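Local atomic coordinates of 6-aminohexanoate-dimer hydrolase (Bacillus anthracis, PDB entry 4GB7), a protein that probably hydrolyses the amide bond of 6-aminohexanoate dimers or related substrates, using a fold shared with serine beta-lactamases. Residues Lys45-Asp50 with Thr58-Phe63; Arg308-Phe313 with Val390-Asn395; Ser215-Arg220 with Ile296-Ala301; Ala368-Gly373 with Glu401-Tyr406. One frame throughout, in Å; residues are numbered along the deposited sequence. Where two conformers were deposited one is given.

Along the chain contact 1 closes first and contact 3 follows, while contacts 2 and 4 interleave: 308-313, 368-373, 390-395, 401-406. Contacts 2 and 4, with centres 13 Å apart, share the five-stranded antiparallel sheet. In contact 2 helix 307-318 packs on inner strand 387-393, and in contact 4 helix 402-417 meets strand 369-373 at one side of the sheet; H391 and Y406 touch between them. Contacts 1 and 3, centres 12 Å apart, join loops instead, and W47 NE1 lies 2.8 Å from I217 O. Contacts 3 and 4, on opposite sides of the chain's centre, have centres 25 Å apart. The N-terminal segment is thus joined to loops of the beta-lactamase-like domain.

Contact 1 of 4, residues Lys45-Asp50 with Thr58-Phe63; sequences KNWLDD and THMKEF
The indole of W47 receives two residues of 58-63, M60 and F63, the first in a Met-aromatic contact and the second in an oblique aromatic pair. The two loops flank the short helix 52-56, so this is a local closure of the N-terminal region, with W47 reaching across from a type I beta turn that runs from N46 to D49. T58 begins the second segment by turning its hydroxyl back to R54 O and W55 O of the helix. Two residues on comes M60, whose unbranched, bent chain suits a methionine that must touch the indole, Y288 and V290; selenium is here a labelling substitute for sulfur. In one of two modelled conformers SE lies 4.0 Å from W47 CZ3, slanting to the six-membered ring, so the details are less certain. F63 closes the segment. With its CG anti to the backbone N (chi1 179°), the phenyl ring extends toward the pyrrole half of the indole; the centroids are 4.8 Å apart and the planes inclined at 49°. W47 in turn places its CG between its own N and carbonyl carbon (chi1 69°). Its broad indole can thus take F63 over one face and, in one conformer of L48, that residue's CG over the opposite face. CE2 of the phenyl sits 3.5 Å above the plane, offset toward the rim, and F63 CZ reaches 3.5 Å from W47 CG.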
loop_
_atom_site.group_PDB
_atom_site.type_symbol
_atom_site.label_atom_id
_atom_site.label_comp_id
_atom_site.label_asym_id
_atom_site.label_seq_id
_atom_site.Cartn_x
_atom_site.Cartn_y
_atom_site.Cartn_z
ATOM N N LYS A 45 -20.716 -1.875 9.809
ATOM C CA LYS A 45 -21.470 -1.102 8.836
ATOM C C LYS A 45 -20.790 0.215 8.518
ATOM O O LYS A 45 -20.705 0.581 7.342
ATOM C CB LYS A 45 -22.934 -0.868 9.288
ATOM C CG LYS A 45 -23.868 -0.573 8.130
ATOM C CD LYS A 45 -25.346 -0.351 8.510
ATOM C CE LYS A 45 -25.896 -1.346 9.533
ATOM N NZ LYS A 45 -25.463 -1.065 10.939
ATOM N N ASN A 46 -20.250 0.877 9.551
ATOM C CA ASN A 46 -19.833 2.252 9.457
ATOM C C ASN A 46 -18.333 2.582 9.548
ATOM O O ASN A 46 -17.978 3.748 9.428
ATOM C CB ASN A 46 -20.588 3.127 10.484
ATOM C CG ASN A 46 -20.101 2.939 11.932
ATOM O OD1 ASN A 46 -19.056 2.320 12.198
ATOM N ND2 ASN A 46 -20.869 3.479 12.880
ATOM N N TRP A 47 -17.473 1.572 9.720
ATOM C CA TRP A 47 -16.088 1.815 10.036
ATOM C C TRP A 47 -15.338 2.581 8.967
ATOM O O TRP A 47 -14.328 3.203 9.283
ATOM C CB TRP A 47 -15.353 0.538 10.371
ATOM C CG TRP A 47 -15.138 -0.394 9.236
ATOM C CD1 TRP A 47 -16.018 -1.332 8.735
ATOM C CD2 TRP A 47 -13.984 -0.449 8.380
ATOM N NE1 TRP A 47 -15.453 -2.017 7.668
ATOM C CE2 TRP A 47 -14.233 -1.509 7.404
ATOM C CE3 TRP A 47 -12.780 0.208 8.353
ATOM C CZ2 TRP A 47 -13.309 -1.847 6.449
ATOM C CZ3 TRP A 47 -11.852 -0.150 7.385
ATOM C CH2 TRP A 47 -12.121 -1.147 6.446
ATOM N N LEU A 48 -15.824 2.525 7.730
ATOM C CA LEU A 48 -15.232 3.189 6.581
ATOM C C LEU A 48 -15.730 4.593 6.345
ATOM O O LEU A 48 -15.284 5.293 5.402
ATOM C CB LEU A 48 -15.538 2.390 5.321
ATOM C CG LEU A 48 -14.786 1.093 5.225
ATOM C CD1 LEU A 48 -15.287 0.381 3.973
ATOM C CD2 LEU A 48 -13.273 1.319 5.187
ATOM N N ASP A 49 -16.654 5.031 7.177
ATOM C CA ASP A 49 -17.318 6.309 6.962
ATOM C C ASP A 49 -16.749 7.314 7.946
ATOM O O ASP A 49 -16.377 6.939 9.057
ATOM C CB ASP A 49 -18.819 6.182 7.223
ATOM C CG ASP A 49 -19.526 5.293 6.257
ATOM O OD1 ASP A 49 -19.120 5.200 5.075
ATOM O OD2 ASP A 49 -20.524 4.690 6.717
ATOM N N ASP A 50 -16.728 8.582 7.541
ATOM C CA ASP A 50 -16.447 9.657 8.460
ATOM C C ASP A 50 -17.611 9.749 9.460
ATOM O O ASP A 50 -18.775 9.705 9.046
ATOM C CB ASP A 50 -16.322 11.007 7.719
ATOM C CG ASP A 50 -15.789 12.099 8.621
ATOM O OD1 ASP A 50 -14.607 12.016 9.051
ATOM O OD2 ASP A 50 -16.545 13.077 8.887
ATOM N N THR A 58 -6.905 3.997 12.820
ATOM C CA THR A 58 -5.854 4.150 13.819
ATOM C C THR A 58 -5.919 3.076 14.927
ATOM O O THR A 58 -5.123 3.114 15.873
ATOM C CB THR A 58 -5.890 5.566 14.421
ATOM O OG1 THR A 58 -7.166 5.828 14.955
ATOM C CG2 THR A 58 -5.579 6.647 13.313
ATOM N N HIS A 59 -6.882 2.155 14.819
ATOM C CA HIS A 59 -7.097 1.106 15.841
ATOM C C HIS A 59 -7.563 -0.190 15.243
ATOM O O HIS A 59 -8.416 -0.878 15.837
ATOM C CB HIS A 59 -8.170 1.548 16.832
ATOM C CG HIS A 59 -7.834 2.828 17.599
ATOM N ND1 HIS A 59 -8.093 4.052 17.118
ATOM C CD2 HIS A 59 -7.285 3.013 18.857
ATOM C CE1 HIS A 59 -7.724 4.990 18.044
ATOM N NE2 HIS A 59 -7.234 4.355 19.098
HETATM N N MSE A 60 -7.030 -0.571 14.095
HETATM C CA MSE A 60 -7.616 -1.702 13.361
HETATM C C MSE A 60 -7.568 -2.996 14.179
HETATM O O MSE A 60 -8.534 -3.807 14.182
HETATM C CB MSE A 60 -6.967 -1.875 11.974
HETATM C CG MSE A 60 -7.436 -0.901 10.885
HETATM SE SE MSE A 60 -9.308 -1.045 10.394
HETATM C CE MSE A 60 -9.268 -2.662 9.345
ATOM N N LYS A 61 -6.490 -3.187 14.925
ATOM C CA LYS A 61 -6.371 -4.410 15.710
ATOM C C LYS A 61 -7.421 -4.512 16.837
ATOM O O LYS A 61 -7.588 -5.571 17.409
ATOM C CB LYS A 61 -4.980 -4.558 16.291
ATOM C CG LYS A 61 -4.539 -3.438 17.221
ATOM C CD LYS A 61 -3.213 -3.774 17.868
ATOM C CE LYS A 61 -2.590 -2.541 18.476
ATOM N NZ LYS A 61 -1.198 -2.818 18.932
ATOM N N GLU A 62 -8.085 -3.417 17.200
ATOM C CA GLU A 62 -9.198 -3.497 18.179
ATOM C C GLU A 62 -10.551 -3.859 17.569
ATOM O O GLU A 62 -11.515 -4.061 18.294
ATOM C CB GLU A 62 -9.334 -2.174 18.942
ATOM C CG GLU A 62 -8.083 -1.756 19.674
ATOM C CD GLU A 62 -8.332 -0.592 20.601
ATOM O OE1 GLU A 62 -9.450 -0.499 21.196
ATOM O OE2 GLU A 62 -7.420 0.265 20.674
ATOM N N PHE A 63 -10.586 -4.022 16.252
ATOM C CA PHE A 63 -11.798 -4.134 15.462
ATOM C C PHE A 63 -11.827 -5.448 14.668
ATOM O O PHE A 63 -12.883 -5.912 14.279
ATOM C CB PHE A 63 -11.807 -2.876 14.521
ATOM C CG PHE A 63 -12.965 -2.797 13.600
ATOM C CD1 PHE A 63 -14.223 -2.547 14.083
ATOM C CD2 PHE A 63 -12.793 -2.948 12.236
ATOM C CE1 PHE A 63 -15.310 -2.459 13.232
ATOM C CE2 PHE A 63 -13.868 -2.873 11.376
ATOM C CZ PHE A 63 -15.132 -2.625 11.881
#

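Contact 2 of 4, residues Arg308-Phe313 with Val390-Asn395; sequences RDMARF and VHFSSN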
loop_
_atom_site.group_PDB
_atom_site.type_symbol
_atom_site.label_atom_id
_atom_site.label_comp_id
_atom_site.label_asym_id
_atom_site.label_seq_id
_atom_site.Cartn_x
_atom_site.Cartn_y
_atom_site.Cartn_z
ATOM N N ARG A 308 7.080 6.272 10.628
ATOM C CA ARG A 308 8.519 6.207 10.557
ATOM C C ARG A 308 8.982 4.842 10.062
ATOM O O ARG A 308 9.968 4.775 9.364
ATOM C CB ARG A 308 9.180 6.519 11.894
ATOM C CG ARG A 308 9.140 8.010 12.174
ATOM C CD ARG A 308 10.081 8.444 13.302
ATOM N NE ARG A 308 9.786 7.767 14.540
ATOM C CZ ARG A 308 8.932 8.172 15.483
ATOM N NH1 ARG A 308 8.765 7.427 16.566
ATOM N NH2 ARG A 308 8.249 9.312 15.380
ATOM N N ASP A 309 8.279 3.787 10.443
ATOM C CA ASP A 309 8.682 2.470 9.980
ATOM C C ASP A 309 8.478 2.353 8.471
ATOM O O ASP A 309 9.318 1.773 7.771
ATOM C CB ASP A 309 7.967 1.341 10.747
ATOM C CG ASP A 309 8.577 1.122 12.153
ATOM O OD1 ASP A 309 9.708 1.638 12.386
ATOM O OD2 ASP A 309 8.006 0.394 12.984
HETATM N N MSE A 310 7.381 2.867 7.965
HETATM C CA MSE A 310 7.176 2.912 6.520
HETATM C C MSE A 310 8.236 3.748 5.842
HETATM O O MSE A 310 8.678 3.410 4.769
HETATM C CB MSE A 310 5.821 3.445 6.146
HETATM C CG MSE A 310 4.733 2.494 6.398
HETATM SE SE MSE A 310 4.948 0.820 5.394
HETATM C CE MSE A 310 5.857 1.463 3.811
ATOM N N ALA A 311 8.690 4.823 6.488
ATOM C CA ALA A 311 9.771 5.628 5.950
ATOM C C ALA A 311 11.092 4.862 5.851
ATOM O O ALA A 311 11.861 5.044 4.913
ATOM C CB ALA A 311 9.938 6.870 6.782
ATOM N N ARG A 312 11.360 4.007 6.839
ATOM C CA ARG A 312 12.530 3.159 6.796
ATOM C C ARG A 312 12.467 2.251 5.585
ATOM O O ARG A 312 13.463 2.091 4.867
ATOM C CB ARG A 312 12.642 2.301 8.054
ATOM C CG ARG A 312 12.885 3.090 9.337
ATOM C CD ARG A 312 12.958 2.198 10.591
ATOM N NE ARG A 312 13.516 2.954 11.698
ATOM C CZ ARG A 312 12.801 3.786 12.462
ATOM N NH1 ARG A 312 11.482 3.909 12.309
ATOM N NH2 ARG A 312 13.422 4.509 13.381
ATOM N N PHE A 313 11.303 1.685 5.317
ATOM C CA PHE A 313 11.146 0.823 4.129
ATOM C C PHE A 313 11.334 1.648 2.817
ATOM O O PHE A 313 11.955 1.241 1.882
ATOM C CB PHE A 313 9.771 0.194 4.121
ATOM C CG PHE A 313 9.508 -0.662 2.915
ATOM C CD1 PHE A 313 10.159 -1.863 2.787
ATOM C CD2 PHE A 313 8.607 -0.286 1.914
ATOM C CE1 PHE A 313 9.912 -2.672 1.705
ATOM C CE2 PHE A 313 8.360 -1.106 0.819
ATOM C CZ PHE A 313 9.008 -2.288 0.720
ATOM N N VAL A 390 6.065 9.612 3.569
ATOM C CA VAL A 390 5.000 8.744 4.086
ATOM C C VAL A 390 3.847 9.606 4.476
ATOM O O VAL A 390 4.006 10.545 5.248
ATOM C CB VAL A 390 5.448 7.881 5.278
ATOM C CG1 VAL A 390 4.287 7.026 5.793
ATOM C CG2 VAL A 390 6.599 6.945 4.854
ATOM N N HIS A 391 2.666 9.267 3.970
ATOM C CA HIS A 391 1.473 10.090 4.206
ATOM C C HIS A 391 0.365 9.160 4.582
ATOM O O HIS A 391 -0.015 8.292 3.745
ATOM C CB HIS A 391 1.152 10.875 2.916
ATOM C CG HIS A 391 0.258 12.061 3.108
ATOM N ND1 HIS A 391 0.305 13.107 2.277
ATOM C CD2 HIS A 391 -0.722 12.316 4.011
ATOM C CE1 HIS A 391 -0.580 14.044 2.683
ATOM N NE2 HIS A 391 -1.219 13.559 3.745
ATOM N N PHE A 392 -0.123 9.268 5.822
ATOM C CA PHE A 392 -1.228 8.473 6.317
ATOM C C PHE A 392 -2.383 9.371 6.618
ATOM O O PHE A 392 -2.162 10.458 7.184
ATOM C CB PHE A 392 -0.930 7.744 7.635
ATOM C CG PHE A 392 0.112 6.696 7.595
ATOM C CD1 PHE A 392 0.540 6.097 6.409
ATOM C CD2 PHE A 392 0.591 6.212 8.831
ATOM C CE1 PHE A 392 1.515 5.092 6.475
ATOM C CE2 PHE A 392 1.537 5.206 8.881
ATOM C CZ PHE A 392 1.977 4.635 7.698
ATOM N N SER A 393 -3.594 8.908 6.294
ATOM C CA SER A 393 -4.787 9.724 6.481
ATOM C C SER A 393 -5.947 8.835 6.868
ATOM O O SER A 393 -5.903 7.604 6.779
ATOM C CB SER A 393 -5.134 10.567 5.232
ATOM O OG SER A 393 -4.024 11.267 4.705
ATOM N N SER A 394 -7.016 9.485 7.285
ATOM C CA SER A 394 -8.286 8.806 7.443
ATOM C C SER A 394 -9.406 9.674 6.872
ATOM O O SER A 394 -10.320 10.137 7.597
ATOM C CB SER A 394 -8.454 8.411 8.900
ATOM O OG SER A 394 -8.184 9.475 9.782
ATOM N N ASN A 395 -9.309 9.871 5.552
ATOM C CA ASN A 395 -10.170 10.773 4.791
ATOM C C ASN A 395 -11.169 9.953 4.024
ATOM O O ASN A 395 -10.841 9.422 2.955
ATOM C CB ASN A 395 -9.297 11.636 3.893
ATOM C CG ASN A 395 -9.996 12.823 3.306
ATOM O OD1 ASN A 395 -11.012 13.285 3.808
ATOM N ND2 ASN A 395 -9.372 13.397 2.251
#
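V390 sets one methyl, CG2, over the M310-A311 peptide of helix 307-318, in the low spot beside the alanine. The methyl comes to 3.4 Å from A311 N and 3.7 Å from M310 C, so it rests on the helix backbone itself. This closeness is possible because A311 carries no more than a methyl, whose CB is 3.9 Å from V390 CG2. Both branches of the valine reach M310 CB. A beta-branched residue fits well here: with CG1 anti to the backbone N (chi1 179°), it turns two blunt bumps to the helix. In serine beta-lactamase-like proteins helices cover the central antiparallel sheet, and here 308-313 lies over inner strand 387-393, with axes 8.5 Å apart and N-to-C directions at 145°. Two residues on, F392 points to the same side. Its ring approaches edge-on, with CZ 3.7 Å from M310 CG and that carbon near the ring plane, the two side chains crossing at about a right angle. The selenomethionine M310, one of whose two conformers is described, starts toward the strand but bends, and its end turns away; M310 also touches L379 and F145. A112, on the adjacent strand, touches the F392 side chain.

Contact 3 of 4, residues Ser215-Arg220 with Ile296-Ala301; sequences SNILPR and IEQASA
Q298 sends its amide NE2 straight to S215 OG, a hydrogen bond of 3.0 Å with an N-H...O angle of 171°. The serine oxygen lies only 6° from the plane of the glutamine amide, as expected for a donor of this kind. A long glutamine suits the span: its CG is anti to the carbonyl carbon and the chain continues extended beyond it, spanning a distance over which the nearest CA atoms, those of S215 and Q298, are still 7.8 Å apart. S215 OG also bonds L211 O one helical turn back. The hydroxyl can therefore give its proton to L211 O while accepting from Q298, so this small polar group is gripped by two bonds in a buried place. From the same segment as S215, I217 approaches Q298 from the opposite direction, its CD1 3.6 Å from NE2; CG1 stands between the backbone N and the carbonyl carbon (chi1 68°), and the chain beyond it is stretched out. Between these two, N216 adopts a positive phi in a Schellman motif, a conformation that asparagine tolerates better than most residues. Q298 itself is the centre of an inverse gamma turn. In the fold, 215-220 leaves helix 206-214, while 296-301 links strands 287-290 and 303-305; I230 of helix 230-235 touches both S215 and Q298, and helix 251-265 flanks the residues that follow Q298.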
loop_
_atom_site.group_PDB
_atom_site.type_symbol
_atom_site.label_atom_id
_atom_site.label_comp_id
_atom_site.label_asym_id
_atom_site.label_seq_id
_atom_site.Cartn_x
_atom_site.Cartn_y
_atom_site.Cartn_z
ATOM N N SER A 215 -13.472 -11.151 4.320
ATOM C CA SER A 215 -12.743 -11.072 5.563
ATOM C C SER A 215 -13.653 -10.858 6.764
ATOM O O SER A 215 -13.159 -10.682 7.871
ATOM C CB SER A 215 -11.762 -9.892 5.519
ATOM O OG SER A 215 -10.899 -9.966 4.427
ATOM N N ASN A 216 -14.972 -10.816 6.530
ATOM C CA ASN A 216 -15.946 -10.654 7.583
ATOM C C ASN A 216 -15.881 -9.302 8.291
ATOM O O ASN A 216 -16.156 -9.225 9.486
ATOM C CB ASN A 216 -15.828 -11.795 8.614
ATOM C CG ASN A 216 -17.067 -11.920 9.482
ATOM O OD1 ASN A 216 -18.171 -11.667 9.022
ATOM N ND2 ASN A 216 -16.883 -12.310 10.739
ATOM N N ILE A 217 -15.479 -8.247 7.579
ATOM C CA ILE A 217 -15.373 -6.925 8.215
ATOM C C ILE A 217 -16.328 -5.915 7.579
ATOM O O ILE A 217 -16.272 -4.724 7.891
ATOM C CB ILE A 217 -13.912 -6.387 8.282
ATOM C CG1 ILE A 217 -13.322 -6.055 6.912
ATOM C CG2 ILE A 217 -13.007 -7.352 9.022
ATOM C CD1 ILE A 217 -11.964 -5.352 6.998
ATOM N N LEU A 218 -17.178 -6.394 6.663
ATOM C CA LEU A 218 -18.430 -5.695 6.305
ATOM C C LEU A 218 -19.593 -6.619 6.657
ATOM O O LEU A 218 -19.406 -7.823 6.828
ATOM C CB LEU A 218 -18.484 -5.313 4.837
ATOM C CG LEU A 218 -17.571 -4.151 4.425
ATOM C CD1 LEU A 218 -17.541 -3.997 2.913
ATOM C CD2 LEU A 218 -18.022 -2.876 5.134
ATOM N N PRO A 219 -20.808 -6.065 6.780
ATOM C CA PRO A 219 -21.918 -6.882 7.281
ATOM C C PRO A 219 -22.375 -7.921 6.262
ATOM O O PRO A 219 -22.587 -7.581 5.080
ATOM C CB PRO A 219 -23.030 -5.868 7.498
ATOM C CG PRO A 219 -22.324 -4.580 7.639
ATOM C CD PRO A 219 -21.201 -4.661 6.675
ATOM N N ARG A 220 -22.548 -9.158 6.719
ATOM C CA ARG A 220 -23.075 -10.197 5.842
ATOM C C ARG A 220 -24.550 -10.335 6.195
ATOM O O ARG A 220 -24.883 -10.711 7.310
ATOM C CB ARG A 220 -22.348 -11.514 6.034
ATOM C CG ARG A 220 -20.888 -11.526 5.657
ATOM C CD ARG A 220 -20.147 -12.746 6.208
ATOM N NE ARG A 220 -18.756 -12.844 5.730
ATOM C CZ ARG A 220 -17.869 -13.746 6.159
ATOM N NH1 ARG A 220 -18.224 -14.641 7.085
ATOM N NH2 ARG A 220 -16.631 -13.772 5.634
ATOM N N ILE A 296 -5.890 -15.860 7.255
ATOM C CA ILE A 296 -5.215 -15.474 6.014
ATOM C C ILE A 296 -5.229 -13.964 5.904
ATOM O O ILE A 296 -6.293 -13.324 5.951
ATOM C CB ILE A 296 -5.877 -16.116 4.774
ATOM C CG1 ILE A 296 -5.717 -17.640 4.788
ATOM C CG2 ILE A 296 -5.319 -15.540 3.488
ATOM C CD1 ILE A 296 -4.306 -18.160 4.833
ATOM N N GLU A 297 -4.043 -13.388 5.680
ATOM C CA GLU A 297 -3.906 -11.946 5.662
ATOM C C GLU A 297 -4.532 -11.334 4.392
ATOM O O GLU A 297 -4.493 -11.934 3.333
ATOM C CB GLU A 297 -2.432 -11.511 5.684
ATOM C CG GLU A 297 -1.609 -12.039 6.854
ATOM C CD GLU A 297 -0.967 -13.378 6.650
ATOM O OE1 GLU A 297 -1.299 -14.087 5.666
ATOM O OE2 GLU A 297 -0.178 -13.748 7.573
ATOM N N GLN A 298 -5.124 -10.140 4.529
ATOM C CA GLN A 298 -5.423 -9.282 3.382
ATOM C C GLN A 298 -4.109 -8.731 2.863
ATOM O O GLN A 298 -3.707 -7.649 3.275
ATOM C CB GLN A 298 -6.267 -8.064 3.797
ATOM C CG GLN A 298 -7.640 -8.400 4.271
ATOM C CD GLN A 298 -8.369 -7.178 4.754
ATOM O OE1 GLN A 298 -7.782 -6.097 4.874
ATOM N NE2 GLN A 298 -9.628 -7.348 5.071
ATOM N N ALA A 299 -3.470 -9.454 1.953
ATOM C CA ALA A 299 -2.230 -9.016 1.369
ATOM C C ALA A 299 -2.352 -7.693 0.603
ATOM O O ALA A 299 -1.371 -6.959 0.445
ATOM C CB ALA A 299 -1.691 -10.110 0.420
ATOM N N SER A 300 -3.562 -7.417 0.113
ATOM C CA SER A 300 -3.800 -6.315 -0.812
ATOM C C SER A 300 -4.121 -5.058 -0.071
ATOM O O SER A 300 -4.017 -3.995 -0.645
ATOM C CB SER A 300 -4.948 -6.644 -1.786
ATOM O OG SER A 300 -6.155 -6.857 -1.082
ATOM N N ALA A 301 -4.487 -5.166 1.204
ATOM C CA ALA A 301 -5.069 -3.968 1.868
ATOM C C ALA A 301 -4.970 -3.913 3.387
ATOM O O ALA A 301 -5.449 -2.932 4.016
ATOM C CB ALA A 301 -6.533 -3.884 1.472
#

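Contact 4 of 4, residues Ala368-Gly373 with Glu401-Tyr406; sequences AFEVLG and EIHSVY
H403 lays CE1 of its imidazole against the branched end of L372, 3.7 Å from CD2 and 3.9 Å from CD1. CD2 meets the ring obliquely, and the two side chains cross at about a right angle. H403 extends from the first turn of its helix with CG anti to the backbone N (chi1 177°), which carries the ring over to the strand although the CA atoms of L372 and H403 stay 9.8 Å apart. A leucine suits the separation: its fork offers two methyls to one carbon of the ring, and L372 also touches W360 and T378 on the neighbouring strands. Only 84 Å² is buried in all, a light touch between two elements rather than a packed interface. These elements are strand 369-373, at one side of the five-stranded antiparallel sheet, and the C-terminal helix 402-417, which probably packs against that sheet as in other beta-lactamase-like folds. E370, two residues before L372 and pointing the same way, brings its carboxylate to the edge of the imidazole, near the ring plane. OE2 is 4.4 Å from H403 CE1 and 4.6 Å from NE2, too far for a direct contact, though a negative charge so near would probably favour a protonated ring. S399 OG takes weak hydrogen bonds from the N atoms of E401 and I402. I402 CG1 rests 3.5 Å above one face of the Y406 ring, offset toward its rim.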
loop_
_atom_site.group_PDB
_atom_site.type_symbol
_atom_site.label_atom_id
_atom_site.label_comp_id
_atom_site.label_asym_id
_atom_site.label_seq_id
_atom_site.Cartn_x
_atom_site.Cartn_y
_atom_site.Cartn_z
ATOM N N ALA A 368 9.816 10.003 -9.819
ATOM C CA ALA A 368 9.307 9.391 -8.560
ATOM C C ALA A 368 8.515 8.151 -8.841
ATOM O O ALA A 368 7.985 7.960 -9.940
ATOM C CB ALA A 368 8.531 10.383 -7.707
ATOM N N PHE A 369 8.418 7.288 -7.856
ATOM C CA PHE A 369 7.537 6.167 -7.920
ATOM C C PHE A 369 6.834 6.075 -6.559
ATOM O O PHE A 369 7.309 6.590 -5.566
ATOM C CB PHE A 369 8.258 4.863 -8.389
ATOM C CG PHE A 369 9.421 4.433 -7.523
ATOM C CD1 PHE A 369 10.669 5.007 -7.683
ATOM C CD2 PHE A 369 9.264 3.466 -6.565
ATOM C CE1 PHE A 369 11.751 4.615 -6.918
ATOM C CE2 PHE A 369 10.339 3.065 -5.767
ATOM C CZ PHE A 369 11.584 3.639 -5.923
ATOM N N GLU A 370 5.656 5.487 -6.547
ATOM C CA GLU A 370 4.839 5.543 -5.372
ATOM C C GLU A 370 3.853 4.397 -5.302
ATOM O O GLU A 370 3.545 3.749 -6.311
ATOM C CB GLU A 370 4.076 6.882 -5.326
ATOM C CG GLU A 370 3.116 7.137 -6.488
ATOM C CD GLU A 370 2.475 8.489 -6.579
ATOM O OE1 GLU A 370 2.599 9.269 -5.636
ATOM O OE2 GLU A 370 1.755 8.744 -7.590
ATOM N N VAL A 371 3.367 4.154 -4.099
ATOM C CA VAL A 371 2.183 3.316 -3.866
ATOM C C VAL A 371 1.150 4.142 -3.136
ATOM O O VAL A 371 1.491 4.964 -2.272
ATOM C CB VAL A 371 2.551 1.946 -3.225
ATOM C CG1 VAL A 371 3.248 2.178 -1.859
ATOM C CG2 VAL A 371 1.311 1.032 -3.142
ATOM N N LEU A 372 -0.111 3.914 -3.491
ATOM C CA LEU A 372 -1.228 4.755 -3.052
ATOM C C LEU A 372 -2.198 3.837 -2.361
ATOM O O LEU A 372 -2.286 2.639 -2.729
ATOM C CB LEU A 372 -1.900 5.396 -4.254
ATOM C CG LEU A 372 -0.984 6.345 -5.041
ATOM C CD1 LEU A 372 -1.550 6.596 -6.450
ATOM C CD2 LEU A 372 -0.778 7.639 -4.271
ATOM N N GLY A 373 -2.967 4.389 -1.428
ATOM C CA GLY A 373 -4.076 3.652 -0.820
ATOM C C GLY A 373 -5.248 4.512 -0.489
ATOM O O GLY A 373 -5.072 5.729 -0.285
ATOM N N GLU A 401 -9.750 16.938 -5.961
ATOM C CA GLU A 401 -8.540 17.702 -6.249
ATOM C C GLU A 401 -7.333 17.311 -5.414
ATOM O O GLU A 401 -6.217 17.637 -5.775
ATOM C CB GLU A 401 -8.812 19.182 -5.990
ATOM C CG GLU A 401 -9.829 19.799 -6.946
ATOM C CD GLU A 401 -11.256 19.374 -6.728
ATOM O OE1 GLU A 401 -11.659 19.191 -5.550
ATOM O OE2 GLU A 401 -11.973 19.235 -7.759
ATOM N N ILE A 402 -7.536 16.669 -4.265
ATOM C CA ILE A 402 -6.467 16.633 -3.242
ATOM C C ILE A 402 -5.310 15.758 -3.679
ATOM O O ILE A 402 -4.146 16.078 -3.390
ATOM C CB ILE A 402 -6.987 16.223 -1.830
ATOM C CG1 ILE A 402 -5.895 16.484 -0.755
ATOM C CG2 ILE A 402 -7.548 14.798 -1.817
ATOM C CD1 ILE A 402 -5.494 17.945 -0.590
ATOM N N HIS A 403 -5.579 14.694 -4.419
ATOM C CA HIS A 403 -4.464 13.827 -4.863
ATOM C C HIS A 403 -3.484 14.595 -5.732
ATOM O O HIS A 403 -2.274 14.492 -5.541
ATOM C CB HIS A 403 -4.963 12.642 -5.633
ATOM C CG HIS A 403 -3.845 11.767 -6.180
ATOM N ND1 HIS A 403 -2.888 11.230 -5.405
ATOM C CD2 HIS A 403 -3.563 11.368 -7.489
ATOM C CE1 HIS A 403 -2.045 10.493 -6.172
ATOM N NE2 HIS A 403 -2.452 10.589 -7.450
ATOM N N SER A 404 -3.988 15.371 -6.693
ATOM C CA SER A 404 -3.090 16.187 -7.501
ATOM C C SER A 404 -2.381 17.324 -6.705
ATOM O O SER A 404 -1.248 17.686 -6.993
ATOM C CB SER A 404 -3.851 16.809 -8.676
ATOM O OG SER A 404 -3.004 17.614 -9.480
ATOM N N VAL A 405 -3.092 17.928 -5.771
ATOM C CA VAL A 405 -2.459 18.892 -4.878
ATOM C C VAL A 405 -1.271 18.262 -4.132
ATOM O O VAL A 405 -0.159 18.810 -4.137
ATOM C CB VAL A 405 -3.450 19.509 -3.877
ATOM C CG1 VAL A 405 -2.734 20.365 -2.828
ATOM C CG2 VAL A 405 -4.502 20.343 -4.640
ATOM N N TYR A 406 -1.481 17.092 -3.548
ATOM C CA TYR A 406 -0.420 16.385 -2.883
ATOM C C TYR A 406 0.715 15.994 -3.818
ATOM O O TYR A 406 1.884 16.175 -3.477
ATOM C CB TYR A 406 -0.996 15.152 -2.199
ATOM C CG TYR A 406 -1.816 15.336 -0.930
ATOM C CD1 TYR A 406 -1.838 16.540 -0.219
ATOM C CD2 TYR A 406 -2.569 14.275 -0.439
ATOM C CE1 TYR A 406 -2.520 16.630 0.953
ATOM C CE2 TYR A 406 -3.263 14.353 0.731
ATOM C CZ TYR A 406 -3.255 15.549 1.416
ATOM O OH TYR A 406 -3.927 15.633 2.599
#